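Local coordinates for protein Abbfa_003403 (PDB 4ZXH) that is a four-domain nonribosomal peptide synthetase that probably activates an amino acid, carries it on phosphopantetheine, condenses it and releases the product through its thioesterase domain, at residues D1179-S1184 with Y1204-S1209; K1196-P1201 with K1219-I1224; R1188-P1193 with I1224-L1229; H1071-S1076 with D1241-N1246; M1213-L1218 with A1231-F1236. One frame throughout, in Å; residues are numbered along the deposited sequence.

All five contacts lie in the thioesterase domain, an alpha/beta-hydrolase fold. Contacts 1, 2, 3 and 5 knit together the helices inserted between strands 1157-1163 and 1262-1267, where thioesterases of this family carry their lid. Contacts 2 and 3 have centres about 7 Å apart and share Ile1224. Contact 1 meets contact 2 through Ser1184 OG and Ile1200 O, 2.7 Å apart, and contact 5 through Leu1183 on Phe1214. Contact 4 ties helix 1233-1251 to the hydrolase core, and Asp1189 OD2 to Tyr1243 OH, 2.8 Å, joins it to contact 3. Its Pro1072 touches a likely Cys-His-Asp triad of Cys1137, His1297 and Asp1164.

Contact 1: D1179-S1184 with Y1204-S1209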
# COMPACT_ATOMS: atom_id res chain seq x y z
N ASP A 1179 16.95 -42.12 26.33
CA ASP A 1179 16.74 -41.13 25.28
C ASP A 1179 15.60 -40.19 25.62
O ASP A 1179 15.68 -39.00 25.34
CB ASP A 1179 16.51 -41.82 23.94
CG ASP A 1179 17.69 -42.69 23.52
OD1 ASP A 1179 18.84 -42.44 23.98
OD2 ASP A 1179 17.48 -43.63 22.72
N ALA A 1180 14.54 -40.70 26.24
CA ALA A 1180 13.43 -39.86 26.66
C ALA A 1180 13.88 -38.81 27.67
O ALA A 1180 13.56 -37.63 27.54
CB ALA A 1180 12.31 -40.69 27.25
N MET A 1181 14.62 -39.24 28.69
CA MET A 1181 15.15 -38.29 29.67
C MET A 1181 16.02 -37.23 29.00
O MET A 1181 16.03 -36.08 29.43
CB MET A 1181 15.95 -39.02 30.76
CG MET A 1181 16.28 -38.15 31.97
SD MET A 1181 14.87 -37.25 32.70
CE MET A 1181 14.28 -38.53 33.82
N LEU A 1182 16.76 -37.60 27.95
CA LEU A 1182 17.68 -36.66 27.33
C LEU A 1182 16.86 -35.58 26.64
O LEU A 1182 17.17 -34.39 26.73
CB LEU A 1182 18.63 -37.37 26.36
CG LEU A 1182 19.78 -38.12 27.05
CD1 LEU A 1182 20.69 -38.89 26.09
CD2 LEU A 1182 20.60 -37.14 27.88
N LEU A 1183 15.77 -36.00 25.99
CA LEU A 1183 14.83 -35.06 25.39
C LEU A 1183 14.17 -34.19 26.45
O LEU A 1183 13.98 -32.99 26.24
CB LEU A 1183 13.75 -35.79 24.61
CG LEU A 1183 13.93 -35.82 23.10
CD1 LEU A 1183 12.67 -36.39 22.50
CD2 LEU A 1183 14.20 -34.41 22.60
N SER A 1184 13.80 -34.79 27.57
CA SER A 1184 13.18 -33.99 28.61
C SER A 1184 14.15 -32.90 29.10
O SER A 1184 13.78 -31.72 29.21
CB SER A 1184 12.71 -34.84 29.76
OG SER A 1184 12.28 -33.98 30.80
N TYR A 1204 6.15 -39.09 29.99
CA TYR A 1204 5.20 -38.81 28.92
C TYR A 1204 5.80 -39.21 27.57
O TYR A 1204 5.15 -39.84 26.75
CB TYR A 1204 4.80 -37.34 28.91
CG TYR A 1204 3.80 -36.99 27.82
CD1 TYR A 1204 2.46 -37.25 27.98
CD2 TYR A 1204 4.21 -36.39 26.64
CE1 TYR A 1204 1.54 -36.94 27.01
CE2 TYR A 1204 3.29 -36.07 25.65
CZ TYR A 1204 1.96 -36.35 25.84
OH TYR A 1204 1.03 -36.05 24.87
N LEU A 1205 7.06 -38.85 27.37
CA LEU A 1205 7.78 -39.16 26.14
C LEU A 1205 7.91 -40.67 25.89
O LEU A 1205 7.78 -41.12 24.74
CB LEU A 1205 9.17 -38.50 26.16
CG LEU A 1205 9.13 -36.97 26.18
CD1 LEU A 1205 10.51 -36.35 26.34
CD2 LEU A 1205 8.46 -36.43 24.92
N ARG A 1206 8.15 -41.45 26.94
CA ARG A 1206 8.34 -42.89 26.80
C ARG A 1206 7.13 -43.61 26.21
O ARG A 1206 7.26 -44.70 25.65
CB ARG A 1206 8.68 -43.53 28.15
CG ARG A 1206 10.04 -43.12 28.66
CD ARG A 1206 10.49 -43.88 29.91
NE ARG A 1206 11.79 -43.39 30.35
CZ ARG A 1206 11.97 -42.62 31.43
NH1 ARG A 1206 10.93 -42.29 32.19
NH2 ARG A 1206 13.19 -42.21 31.75
N GLU A 1207 5.96 -42.98 26.31
CA GLU A 1207 4.72 -43.55 25.76
C GLU A 1207 4.65 -43.38 24.24
O GLU A 1207 3.78 -43.97 23.59
CB GLU A 1207 3.48 -42.89 26.40
CG GLU A 1207 3.46 -42.79 27.93
CD GLU A 1207 3.55 -44.13 28.64
OE1 GLU A 1207 2.98 -45.13 28.14
OE2 GLU A 1207 4.18 -44.17 29.72
N LEU A 1208 5.55 -42.58 23.68
CA LEU A 1208 5.54 -42.29 22.24
C LEU A 1208 6.67 -43.00 21.49
O LEU A 1208 7.64 -43.49 22.10
CB LEU A 1208 5.65 -40.78 22.01
CG LEU A 1208 4.61 -39.88 22.68
CD1 LEU A 1208 4.92 -38.38 22.49
CD2 LEU A 1208 3.23 -40.22 22.16
N SER A 1209 6.54 -43.06 20.16
CA SER A 1209 7.64 -43.48 19.30
C SER A 1209 8.76 -42.42 19.31
O SER A 1209 8.53 -41.28 19.72
CB SER A 1209 7.16 -43.69 17.87
OG SER A 1209 7.27 -42.48 17.14
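Arg1206 NE is held by one salt bridge, to OD2 of Asp1178, the residue just ahead of helix 1179-1191; the other carboxylate oxygen of Asp1178, OD1, accepts from Met1181 N. The arginine arrives there with its chain extended from CG to NE. Its CG rests on Ala1180 CB at 3.6 Å, and the guanidinium reaches past that methyl toward Met1181 CB, meeting both obliquely. Within helix 1179-1191, Ala1180 O takes one backbone bond, from Ser1184 N at 2.9 Å, and it is beside this carbonyl that the partner helix, 1202-1206, comes closest. Leu1205 does most of the touching. Its CG stands anti to the carbonyl carbon (chi1 -64°), which sends CD1 toward helix 1179-1191, where the methyl lies 3.5 Å from Ala1180 O and 3.7 Å from Leu1183 CB. Nearer the backbone, Leu1205 CB faces Ala1180 CB at 4.0 Å, so the small alanine lets the two helices approach closely. Met1213 of helix 1210-1223 touches Ala1180, Leu1183 and Leu1205 alike, closing a three-helix junction in the probable lid of the thioesterase domain. Between 1179-1184 and 1204-1209 themselves the chemistry is therefore apolar, and the hold of Asp1178 on the far end of Arg1206 probably fixes where the aliphatic part of that side chain lies against Ala1180.

Contact 2: K1196-P1201 with K1219-I1224; sequences KKLTIP and KEAKAI
Within the helical insertion of this alpha/beta-hydrolase domain, the extended but irregular chain 1196-1201 runs along the last turn of helix 1210-1223. The polar part is one hydrogen bond. Lys1196, its side chain extended beyond CG, passes beside the helix end and places NZ 3.0 Å from Ile1224 O, nearly along the C=O axis (165°). An ammonium group at the carboxyl end of a helix should be electrostatically favourable, since the helix dipole would make this carbonyl a better acceptor. The remaining contacts are apolar. Leu1198, with CG anti to the backbone N (chi1 176°), points both methyls at the helix: CD1 approaches Glu1220 CB at 4.1 Å, and CD2 meets Ala1221 CA at the same distance. Ile1224 crosses Leu1198 obliquely; its CG1 sits in the crowded position between N and the carbonyl carbon (chi1 56°), which turns CD1 onto the leucine. Ala1187 and Ala1191 of helix 1179-1191 also touch Leu1198, so this side chain is buried between two helices. The aliphatic part of Glu1220, bent at chi2, also serves Ile1200, whose CD1 lies 3.7 Å from Glu1220 CG. Ile1224 CD1 ends 3.8 Å from Leu1198 CB.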
# COMPACT_ATOMS: atom_id res chain seq x y z
N LYS A 1196 11.95 -19.27 30.86
CA LYS A 1196 10.72 -20.05 30.76
C LYS A 1196 10.97 -21.49 31.19
O LYS A 1196 12.04 -22.03 30.95
CB LYS A 1196 10.18 -20.00 29.34
CG LYS A 1196 9.89 -18.59 28.89
CD LYS A 1196 9.52 -18.50 27.42
CE LYS A 1196 8.91 -17.14 27.13
NZ LYS A 1196 8.75 -16.88 25.67
N LYS A 1197 9.99 -22.09 31.85
CA LYS A 1197 10.03 -23.53 32.09
C LYS A 1197 9.30 -24.23 30.98
O LYS A 1197 8.20 -23.85 30.61
CB LYS A 1197 9.40 -23.92 33.44
CG LYS A 1197 10.22 -23.55 34.65
CD LYS A 1197 9.41 -23.71 35.90
CE LYS A 1197 9.52 -25.10 36.46
NZ LYS A 1197 10.92 -25.29 36.93
N LEU A 1198 9.93 -25.24 30.42
CA LEU A 1198 9.25 -26.14 29.52
C LEU A 1198 9.42 -27.53 30.13
O LEU A 1198 10.54 -28.03 30.22
CB LEU A 1198 9.82 -26.04 28.12
CG LEU A 1198 9.27 -27.01 27.09
CD1 LEU A 1198 7.78 -26.77 26.95
CD2 LEU A 1198 10.02 -26.83 25.79
N THR A 1199 8.32 -28.10 30.60
CA THR A 1199 8.35 -29.36 31.33
C THR A 1199 7.68 -30.48 30.53
O THR A 1199 6.47 -30.64 30.55
CB THR A 1199 7.65 -29.25 32.69
OG1 THR A 1199 8.31 -28.26 33.49
CG2 THR A 1199 7.71 -30.57 33.43
N ILE A 1200 8.49 -31.24 29.79
CA ILE A 1200 8.00 -32.44 29.14
C ILE A 1200 8.56 -33.61 29.94
O ILE A 1200 9.75 -33.93 29.85
CB ILE A 1200 8.46 -32.54 27.67
CG1 ILE A 1200 8.33 -31.20 26.94
CG2 ILE A 1200 7.68 -33.60 26.96
CD1 ILE A 1200 6.94 -30.76 26.74
N PRO A 1201 7.72 -34.25 30.75
CA PRO A 1201 8.21 -35.35 31.59
C PRO A 1201 8.73 -36.52 30.77
O PRO A 1201 8.10 -36.90 29.78
CB PRO A 1201 6.97 -35.76 32.39
CG PRO A 1201 6.07 -34.55 32.36
CD PRO A 1201 6.30 -33.93 31.01
N LYS A 1219 7.05 -29.06 18.69
CA LYS A 1219 5.76 -28.38 18.71
C LYS A 1219 5.62 -27.56 19.99
O LYS A 1219 5.23 -26.39 19.95
CB LYS A 1219 4.62 -29.41 18.58
CG LYS A 1219 3.26 -28.84 18.29
CD LYS A 1219 2.19 -29.93 18.13
N GLU A 1220 5.97 -28.17 21.12
CA GLU A 1220 5.87 -27.50 22.41
C GLU A 1220 6.81 -26.30 22.48
O GLU A 1220 6.40 -25.21 22.89
CB GLU A 1220 6.15 -28.47 23.55
CG GLU A 1220 4.97 -29.40 23.90
CD GLU A 1220 3.68 -28.63 24.18
OE1 GLU A 1220 3.71 -27.57 24.85
OE2 GLU A 1220 2.62 -29.09 23.70
N ALA A 1221 8.07 -26.50 22.07
CA ALA A 1221 9.07 -25.43 22.06
C ALA A 1221 8.60 -24.23 21.24
O ALA A 1221 8.75 -23.08 21.67
CB ALA A 1221 10.36 -25.94 21.51
N LYS A 1222 8.02 -24.49 20.08
CA LYS A 1222 7.40 -23.44 19.28
C LYS A 1222 6.27 -22.75 20.03
O LYS A 1222 6.13 -21.52 19.98
CB LYS A 1222 6.86 -24.01 17.98
CG LYS A 1222 7.90 -24.21 16.91
CD LYS A 1222 7.23 -24.79 15.69
CE LYS A 1222 8.22 -25.26 14.66
NZ LYS A 1222 7.44 -25.74 13.49
N ALA A 1223 5.45 -23.54 20.71
CA ALA A 1223 4.27 -23.02 21.40
C ALA A 1223 4.61 -21.97 22.46
O ALA A 1223 3.76 -21.18 22.84
CB ALA A 1223 3.52 -24.12 22.01
N ILE A 1224 5.85 -21.96 22.95
CA ILE A 1224 6.24 -20.94 23.91
C ILE A 1224 7.27 -19.99 23.33
O ILE A 1224 7.86 -19.22 24.08
CB ILE A 1224 6.81 -21.52 25.22
CG1 ILE A 1224 8.00 -22.44 24.93
CG2 ILE A 1224 5.74 -22.19 26.03
CD1 ILE A 1224 8.70 -22.92 26.17

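Contact 3: R1188-P1193 with I1224-L1229; sequences RDLAAP and INVLPL
The guanidinium of Arg1188 has the carboxylate of its neighbour Asp1189 at its edge, with Asp1189 CG in its plane. NE makes the main bond, a salt bridge of 2.8 Å to Asp1189 OD1 with an N-H...O angle of 148°; NH2 adds weak bonds to both oxygens. The two flat groups are not coplanar, for OD1 is met from above the carboxylate plane, 39° out of it. Asp1189 OD2 has a further partner in Tyr1243 OH. This polar pair takes no part in the contact with 1224-1229, which is apolar. Near the end of helix 1179-1191, Arg1188 O accepts from both Ala1191 N and Ala1192 N, and a 3-10 segment follows. The partner loop leaves helix 1210-1223 through a Schellman motif, in which Asn1225, with positive phi, is the C-prime residue, Val1226 N bonds to Ala1221 O and Asn1225 N to Lys1222 O. That turn swings Val1226 toward the first helix. Val1226 CG2, in the crowded position between N and the carbonyl carbon, lies 4.3 Å from Leu1190 CG, while CG1 comes to 4.2 Å from Ala1191 CA. Ala1191 CB also meets Ile1224 CD1 at 3.9 Å, so the alanine touches residues before and after Asn1225. Farther along, the tips of Leu1190 and Leu1227 meet, CD2 to CD1 at 4.4 Å, and Leu1227 continues onto Leu1218 and Phe1236.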
# COMPACT_ATOMS: atom_id res chain seq x y z
N ARG A 1188 13.83 -28.68 28.64
CA ARG A 1188 14.05 -27.76 29.75
C ARG A 1188 15.17 -26.76 29.46
O ARG A 1188 14.97 -25.55 29.61
CB ARG A 1188 14.37 -28.54 31.03
CG ARG A 1188 14.77 -27.66 32.21
CD ARG A 1188 15.52 -28.44 33.26
NE ARG A 1188 16.77 -28.97 32.73
CZ ARG A 1188 17.48 -29.94 33.31
NH1 ARG A 1188 17.07 -30.49 34.44
NH2 ARG A 1188 18.60 -30.35 32.73
N ASP A 1189 16.33 -27.26 29.04
CA ASP A 1189 17.49 -26.40 28.77
C ASP A 1189 17.30 -25.51 27.54
O ASP A 1189 18.02 -24.54 27.34
CB ASP A 1189 18.77 -27.25 28.61
CG ASP A 1189 19.10 -28.05 29.87
OD1 ASP A 1189 18.54 -27.71 30.93
OD2 ASP A 1189 19.92 -29.02 29.81
N LEU A 1190 16.32 -25.86 26.73
CA LEU A 1190 15.94 -25.03 25.59
C LEU A 1190 15.23 -23.75 26.03
O LEU A 1190 15.44 -22.69 25.45
CB LEU A 1190 15.03 -25.84 24.68
CG LEU A 1190 14.90 -25.54 23.21
CD1 LEU A 1190 16.27 -25.43 22.58
CD2 LEU A 1190 14.12 -26.69 22.60
N ALA A 1191 14.37 -23.85 27.04
CA ALA A 1191 13.54 -22.74 27.46
C ALA A 1191 14.18 -21.88 28.55
O ALA A 1191 13.88 -20.68 28.65
CB ALA A 1191 12.21 -23.24 27.94
N ALA A 1192 15.03 -22.49 29.37
CA ALA A 1192 15.61 -21.79 30.51
C ALA A 1192 16.40 -20.53 30.11
O ALA A 1192 16.38 -19.53 30.84
CB ALA A 1192 16.48 -22.72 31.30
N PRO A 1193 17.08 -20.53 28.95
CA PRO A 1193 17.79 -19.29 28.69
C PRO A 1193 16.89 -18.11 28.48
O PRO A 1193 17.42 -17.01 28.59
CB PRO A 1193 18.56 -19.59 27.40
CG PRO A 1193 18.78 -21.05 27.47
CD PRO A 1193 17.49 -21.59 28.02
N ILE A 1224 5.85 -21.96 22.95
CA ILE A 1224 6.24 -20.94 23.91
C ILE A 1224 7.27 -19.99 23.33
O ILE A 1224 7.86 -19.22 24.08
CB ILE A 1224 6.81 -21.52 25.22
CG1 ILE A 1224 8.00 -22.44 24.93
CG2 ILE A 1224 5.74 -22.19 26.03
CD1 ILE A 1224 8.70 -22.92 26.17
N ASN A 1225 7.49 -20.07 22.02
CA ASN A 1225 8.30 -19.09 21.28
C ASN A 1225 9.80 -19.12 21.59
O ASN A 1225 10.44 -18.08 21.55
CB ASN A 1225 7.76 -17.69 21.56
CG ASN A 1225 7.64 -16.84 20.31
OD1 ASN A 1225 7.83 -17.30 19.18
ND2 ASN A 1225 7.29 -15.57 20.51
N VAL A 1226 10.36 -20.29 21.89
CA VAL A 1226 11.81 -20.43 22.00
C VAL A 1226 12.46 -21.11 20.76
O VAL A 1226 13.69 -21.32 20.72
CB VAL A 1226 12.21 -21.22 23.26
CG1 VAL A 1226 11.61 -20.56 24.48
CG2 VAL A 1226 11.76 -22.66 23.16
N LEU A 1227 11.62 -21.44 19.77
CA LEU A 1227 12.06 -21.77 18.41
C LEU A 1227 11.12 -21.09 17.40
O LEU A 1227 9.96 -20.86 17.70
CB LEU A 1227 12.06 -23.28 18.17
CG LEU A 1227 13.19 -24.04 18.83
CD1 LEU A 1227 13.09 -25.54 18.53
CD2 LEU A 1227 14.53 -23.47 18.37
N PRO A 1228 11.63 -20.76 16.21
CA PRO A 1228 10.80 -20.12 15.18
C PRO A 1228 9.71 -21.05 14.66
O PRO A 1228 9.90 -22.27 14.61
CB PRO A 1228 11.80 -19.79 14.06
CG PRO A 1228 13.12 -19.72 14.73
CD PRO A 1228 13.06 -20.74 15.84
N LEU A 1229 8.57 -20.49 14.26
CA LEU A 1229 7.48 -21.31 13.77
C LEU A 1229 7.87 -22.05 12.50
O LEU A 1229 7.41 -23.17 12.29
CB LEU A 1229 6.23 -20.47 13.53
CG LEU A 1229 5.27 -20.46 14.73
CD1 LEU A 1229 5.99 -20.09 16.04
CD2 LEU A 1229 4.10 -19.53 14.47

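Contact 4: H1071-S1076 with D1241-N1246; sequences HPIGGS and DTYLAN
His1071 and Asn1246 reach toward each other tip to tip, ring and amide planes only 22° apart, where the loop after strand 1067-1070 makes a type I beta turn, Pro1072 to Gly1075, against helix 1233-1251. In alpha/beta-hydrolases this loop commonly contributes to the oxyanion hole, and Pro1072 touches the likely nucleophile elbow. His1071 CE1 lies 3.5 Å from Asn1246 ND2, but the two side chains bond to backbone oxygens. His1071 ND1 donates to Pro1072 O at 2.9 Å; the same oxygen takes Gly1075 N, the bond that closes the turn, while NE2 pairs with Tyr1118 OH. Asn1246, CG anti to the carbonyl carbon (chi1 -76°), aims its amide at the turn. Tyr1243 points differently: CG is anti to the backbone N, and Ile1073 crosses its ring obliquely, CG2 at 3.6 Å from CD1, while Gly1074 CA sits at the ring edge. Thr1242 CG2 approaches Gly1074 O at 3.5 Å and Gly1075 CA at 4.0 Å; Gly1075 has no CB to meet this methyl, and its positive phi separately favours glycine. Asn1246 ND2 donates to Ile1073 O at 2.5 Å, nearly straight at 172° and from above the carbonyl plane.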
# COMPACT_ATOMS: atom_id res chain seq x y z
N HIS A 1071 30.32 -21.34 23.60
CA HIS A 1071 28.98 -21.84 23.81
C HIS A 1071 28.91 -22.81 24.97
O HIS A 1071 29.87 -23.52 25.23
CB HIS A 1071 28.48 -22.53 22.55
CG HIS A 1071 29.31 -23.71 22.14
ND1 HIS A 1071 29.22 -24.93 22.76
CD2 HIS A 1071 30.21 -23.86 21.14
CE1 HIS A 1071 30.06 -25.78 22.18
NE2 HIS A 1071 30.67 -25.15 21.19
N PRO A 1072 27.77 -22.83 25.67
CA PRO A 1072 27.47 -23.88 26.66
C PRO A 1072 27.00 -25.16 25.97
O PRO A 1072 27.12 -25.25 24.75
CB PRO A 1072 26.35 -23.27 27.48
CG PRO A 1072 25.67 -22.32 26.53
CD PRO A 1072 26.73 -21.79 25.63
N ILE A 1073 26.44 -26.10 26.73
CA ILE A 1073 25.98 -27.40 26.20
C ILE A 1073 25.14 -27.28 24.93
O ILE A 1073 25.37 -28.00 23.97
CB ILE A 1073 25.13 -28.17 27.23
CG1 ILE A 1073 25.91 -28.41 28.52
CG2 ILE A 1073 24.75 -29.53 26.66
CD1 ILE A 1073 27.05 -29.39 28.35
N GLY A 1074 24.18 -26.38 24.90
CA GLY A 1074 23.32 -26.24 23.74
C GLY A 1074 24.00 -25.78 22.45
O GLY A 1074 23.47 -25.98 21.36
N GLY A 1075 25.16 -25.13 22.59
CA GLY A 1075 25.99 -24.80 21.45
C GLY A 1075 25.76 -23.42 20.86
O GLY A 1075 26.34 -23.04 19.83
N SER A 1076 24.91 -22.65 21.52
CA SER A 1076 24.54 -21.34 21.03
C SER A 1076 25.14 -20.18 21.83
O SER A 1076 25.64 -20.38 22.93
CB SER A 1076 23.02 -21.24 21.02
OG SER A 1076 22.60 -19.92 21.02
N ASP A 1241 21.15 -32.84 18.35
CA ASP A 1241 22.43 -33.53 18.13
C ASP A 1241 23.62 -32.75 18.69
O ASP A 1241 24.52 -33.33 19.32
CB ASP A 1241 22.66 -33.81 16.65
CG ASP A 1241 21.85 -34.99 16.13
OD1 ASP A 1241 21.22 -35.74 16.95
OD2 ASP A 1241 21.85 -35.17 14.89
N THR A 1242 23.63 -31.44 18.47
CA THR A 1242 24.64 -30.57 19.09
C THR A 1242 24.62 -30.70 20.62
O THR A 1242 25.67 -30.90 21.25
CB THR A 1242 24.43 -29.10 18.69
OG1 THR A 1242 24.74 -28.97 17.30
CG2 THR A 1242 25.34 -28.19 19.48
N TYR A 1243 23.43 -30.60 21.19
CA TYR A 1243 23.21 -30.80 22.62
C TYR A 1243 23.79 -32.15 23.08
O TYR A 1243 24.54 -32.20 24.07
CB TYR A 1243 21.71 -30.69 22.93
CG TYR A 1243 21.33 -30.90 24.38
CD1 TYR A 1243 21.47 -29.87 25.31
CD2 TYR A 1243 20.79 -32.13 24.82
CE1 TYR A 1243 21.12 -30.06 26.63
CE2 TYR A 1243 20.43 -32.33 26.14
CZ TYR A 1243 20.60 -31.28 27.04
OH TYR A 1243 20.25 -31.43 28.36
N LEU A 1244 23.48 -33.23 22.36
CA LEU A 1244 23.96 -34.56 22.74
C LEU A 1244 25.48 -34.62 22.64
O LEU A 1244 26.12 -35.25 23.47
CB LEU A 1244 23.33 -35.66 21.86
CG LEU A 1244 21.83 -35.89 22.07
CD1 LEU A 1244 21.29 -36.85 21.05
CD2 LEU A 1244 21.52 -36.38 23.47
N ALA A 1245 26.04 -33.96 21.63
CA ALA A 1245 27.47 -34.02 21.36
C ALA A 1245 28.26 -33.37 22.47
O ALA A 1245 29.28 -33.89 22.94
CB ALA A 1245 27.78 -33.35 20.04
N ASN A 1246 27.77 -32.21 22.92
CA ASN A 1246 28.41 -31.53 24.02
C ASN A 1246 28.27 -32.34 25.30
O ASN A 1246 29.17 -32.34 26.14
CB ASN A 1246 27.83 -30.13 24.19
CG ASN A 1246 28.35 -29.16 23.13
OD1 ASN A 1246 29.44 -29.35 22.57
ND2 ASN A 1246 27.58 -28.11 22.86

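Contact 5: M1213-L1218 with A1231-F1236; sequences MFDHVL and ADPSDF
A capping box opens helix 1233-1251 where it packs on helix 1210-1223, two successive helices of the insertion that probably forms the thioesterase lid. The polar interactions described here lie within 1231-1236. Two make the box: Asp1232, the N-cap residue, receives Asp1235 N on OD1 at 2.7 Å, nearly along the C-O axis, and in return Asp1232 N donates to Asp1235 OD2 at 3.2 Å. Ser1234 OG adds a further bond to Asp1232 OD1 at 2.8 Å, from above the carboxylate plane, so this oxygen accepts from Ser1234 OG as well as from Asp1235 N. The N-terminal end of the helix would be expected to favour the charged form of this aspartate. Phe1236, in the first turn after the cap, points toward helix 1210-1223.

The apolar interactions gather round that ring, whose CG stands anti to the backbone N (chi1 -178°). Over one face, toward its rim, lie Phe1214 O, 3.9 Å above the plane, and Leu1218 CB. Leu1218 and Phe1236 slide past each other in opposite directions, leaving Leu1218 CD1 3.9 Å from Phe1236 CD1. The other leucine methyl, CD2, turns to the start of the helix and rests 3.9 Å from Asp1232 O, close to Pro1233. Phe1186 of helix 1179-1191 meets the Phe1236 ring at about 65°. Val1217 crosses the aromatic side chain at about a right angle and comes to it obliquely, its CG1 3.5 Å from Phe1236 CZ.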
# COMPACT_ATOMS: atom_id res chain seq x y z
N MET A 1213 8.15 -38.31 19.75
CA MET A 1213 8.93 -37.57 20.73
C MET A 1213 9.50 -36.25 20.15
O MET A 1213 9.30 -35.19 20.73
CB MET A 1213 10.08 -38.46 21.28
CG MET A 1213 9.76 -39.31 22.53
SD MET A 1213 10.87 -40.73 22.92
CE MET A 1213 12.44 -39.96 23.23
N PHE A 1214 10.18 -36.31 19.02
CA PHE A 1214 10.83 -35.12 18.48
C PHE A 1214 9.81 -34.13 17.97
O PHE A 1214 10.02 -32.92 18.02
CB PHE A 1214 11.80 -35.45 17.35
CG PHE A 1214 12.98 -36.25 17.77
CD1 PHE A 1214 13.22 -36.51 19.10
CD2 PHE A 1214 13.87 -36.74 16.84
CE1 PHE A 1214 14.32 -37.25 19.49
CE2 PHE A 1214 14.96 -37.47 17.23
CZ PHE A 1214 15.19 -37.73 18.56
N ASP A 1215 8.71 -34.65 17.44
CA ASP A 1215 7.65 -33.77 17.00
C ASP A 1215 7.01 -33.10 18.21
O ASP A 1215 6.75 -31.90 18.19
CB ASP A 1215 6.60 -34.53 16.18
CG ASP A 1215 7.13 -34.98 14.82
OD1 ASP A 1215 8.24 -34.55 14.42
OD2 ASP A 1215 6.43 -35.78 14.15
N HIS A 1216 6.79 -33.85 19.29
CA HIS A 1216 6.13 -33.28 20.45
C HIS A 1216 6.96 -32.14 21.04
O HIS A 1216 6.45 -31.05 21.29
CB HIS A 1216 5.85 -34.32 21.52
CG HIS A 1216 5.17 -33.74 22.72
ND1 HIS A 1216 3.87 -33.26 22.67
CD2 HIS A 1216 5.61 -33.51 23.98
CE1 HIS A 1216 3.54 -32.78 23.86
NE2 HIS A 1216 4.58 -32.92 24.67
N VAL A 1217 8.25 -32.39 21.25
CA VAL A 1217 9.13 -31.38 21.82
C VAL A 1217 9.25 -30.17 20.88
O VAL A 1217 9.24 -29.03 21.33
CB VAL A 1217 10.52 -31.96 22.15
CG1 VAL A 1217 11.43 -30.90 22.68
CG2 VAL A 1217 10.40 -33.09 23.16
N LEU A 1218 9.34 -30.42 19.58
CA LEU A 1218 9.44 -29.30 18.64
C LEU A 1218 8.21 -28.43 18.76
O LEU A 1218 8.31 -27.22 18.93
CB LEU A 1218 9.60 -29.79 17.21
CG LEU A 1218 9.63 -28.69 16.14
CD1 LEU A 1218 10.72 -27.68 16.44
CD2 LEU A 1218 9.83 -29.28 14.76
N ALA A 1231 10.73 -23.43 11.85
CA ALA A 1231 11.75 -24.47 12.07
C ALA A 1231 11.17 -25.84 11.74
O ALA A 1231 10.05 -26.16 12.14
CB ALA A 1231 12.26 -24.44 13.53
N ASP A 1232 11.92 -26.65 11.02
CA ASP A 1232 11.39 -27.95 10.61
C ASP A 1232 12.02 -29.06 11.48
O ASP A 1232 12.88 -28.77 12.33
CB ASP A 1232 11.62 -28.18 9.10
CG ASP A 1232 13.09 -28.14 8.70
OD1 ASP A 1232 13.96 -28.56 9.49
OD2 ASP A 1232 13.38 -27.68 7.56
N PRO A 1233 11.56 -30.31 11.32
CA PRO A 1233 12.16 -31.36 12.16
C PRO A 1233 13.66 -31.54 11.98
O PRO A 1233 14.34 -31.89 12.95
CB PRO A 1233 11.42 -32.62 11.72
CG PRO A 1233 10.10 -32.12 11.28
CD PRO A 1233 10.37 -30.81 10.61
N SER A 1234 14.19 -31.30 10.79
CA SER A 1234 15.61 -31.50 10.57
C SER A 1234 16.40 -30.43 11.33
O SER A 1234 17.42 -30.73 11.95
CB SER A 1234 15.94 -31.47 9.08
OG SER A 1234 16.10 -30.15 8.65
N ASP A 1235 15.91 -29.20 11.30
CA ASP A 1235 16.47 -28.11 12.09
C ASP A 1235 16.55 -28.55 13.55
O ASP A 1235 17.56 -28.33 14.24
CB ASP A 1235 15.63 -26.82 11.97
CG ASP A 1235 15.73 -26.16 10.58
OD1 ASP A 1235 16.80 -26.26 9.93
OD2 ASP A 1235 14.73 -25.52 10.14
N PHE A 1236 15.48 -29.16 14.04
CA PHE A 1236 15.44 -29.58 15.43
C PHE A 1236 16.52 -30.65 15.71
O PHE A 1236 17.15 -30.63 16.75
CB PHE A 1236 14.03 -30.06 15.80
CG PHE A 1236 13.88 -30.47 17.24
CD1 PHE A 1236 13.65 -29.52 18.23
CD2 PHE A 1236 13.94 -31.82 17.60
CE1 PHE A 1236 13.51 -29.90 19.57
CE2 PHE A 1236 13.79 -32.21 18.93
CZ PHE A 1236 13.58 -31.25 19.91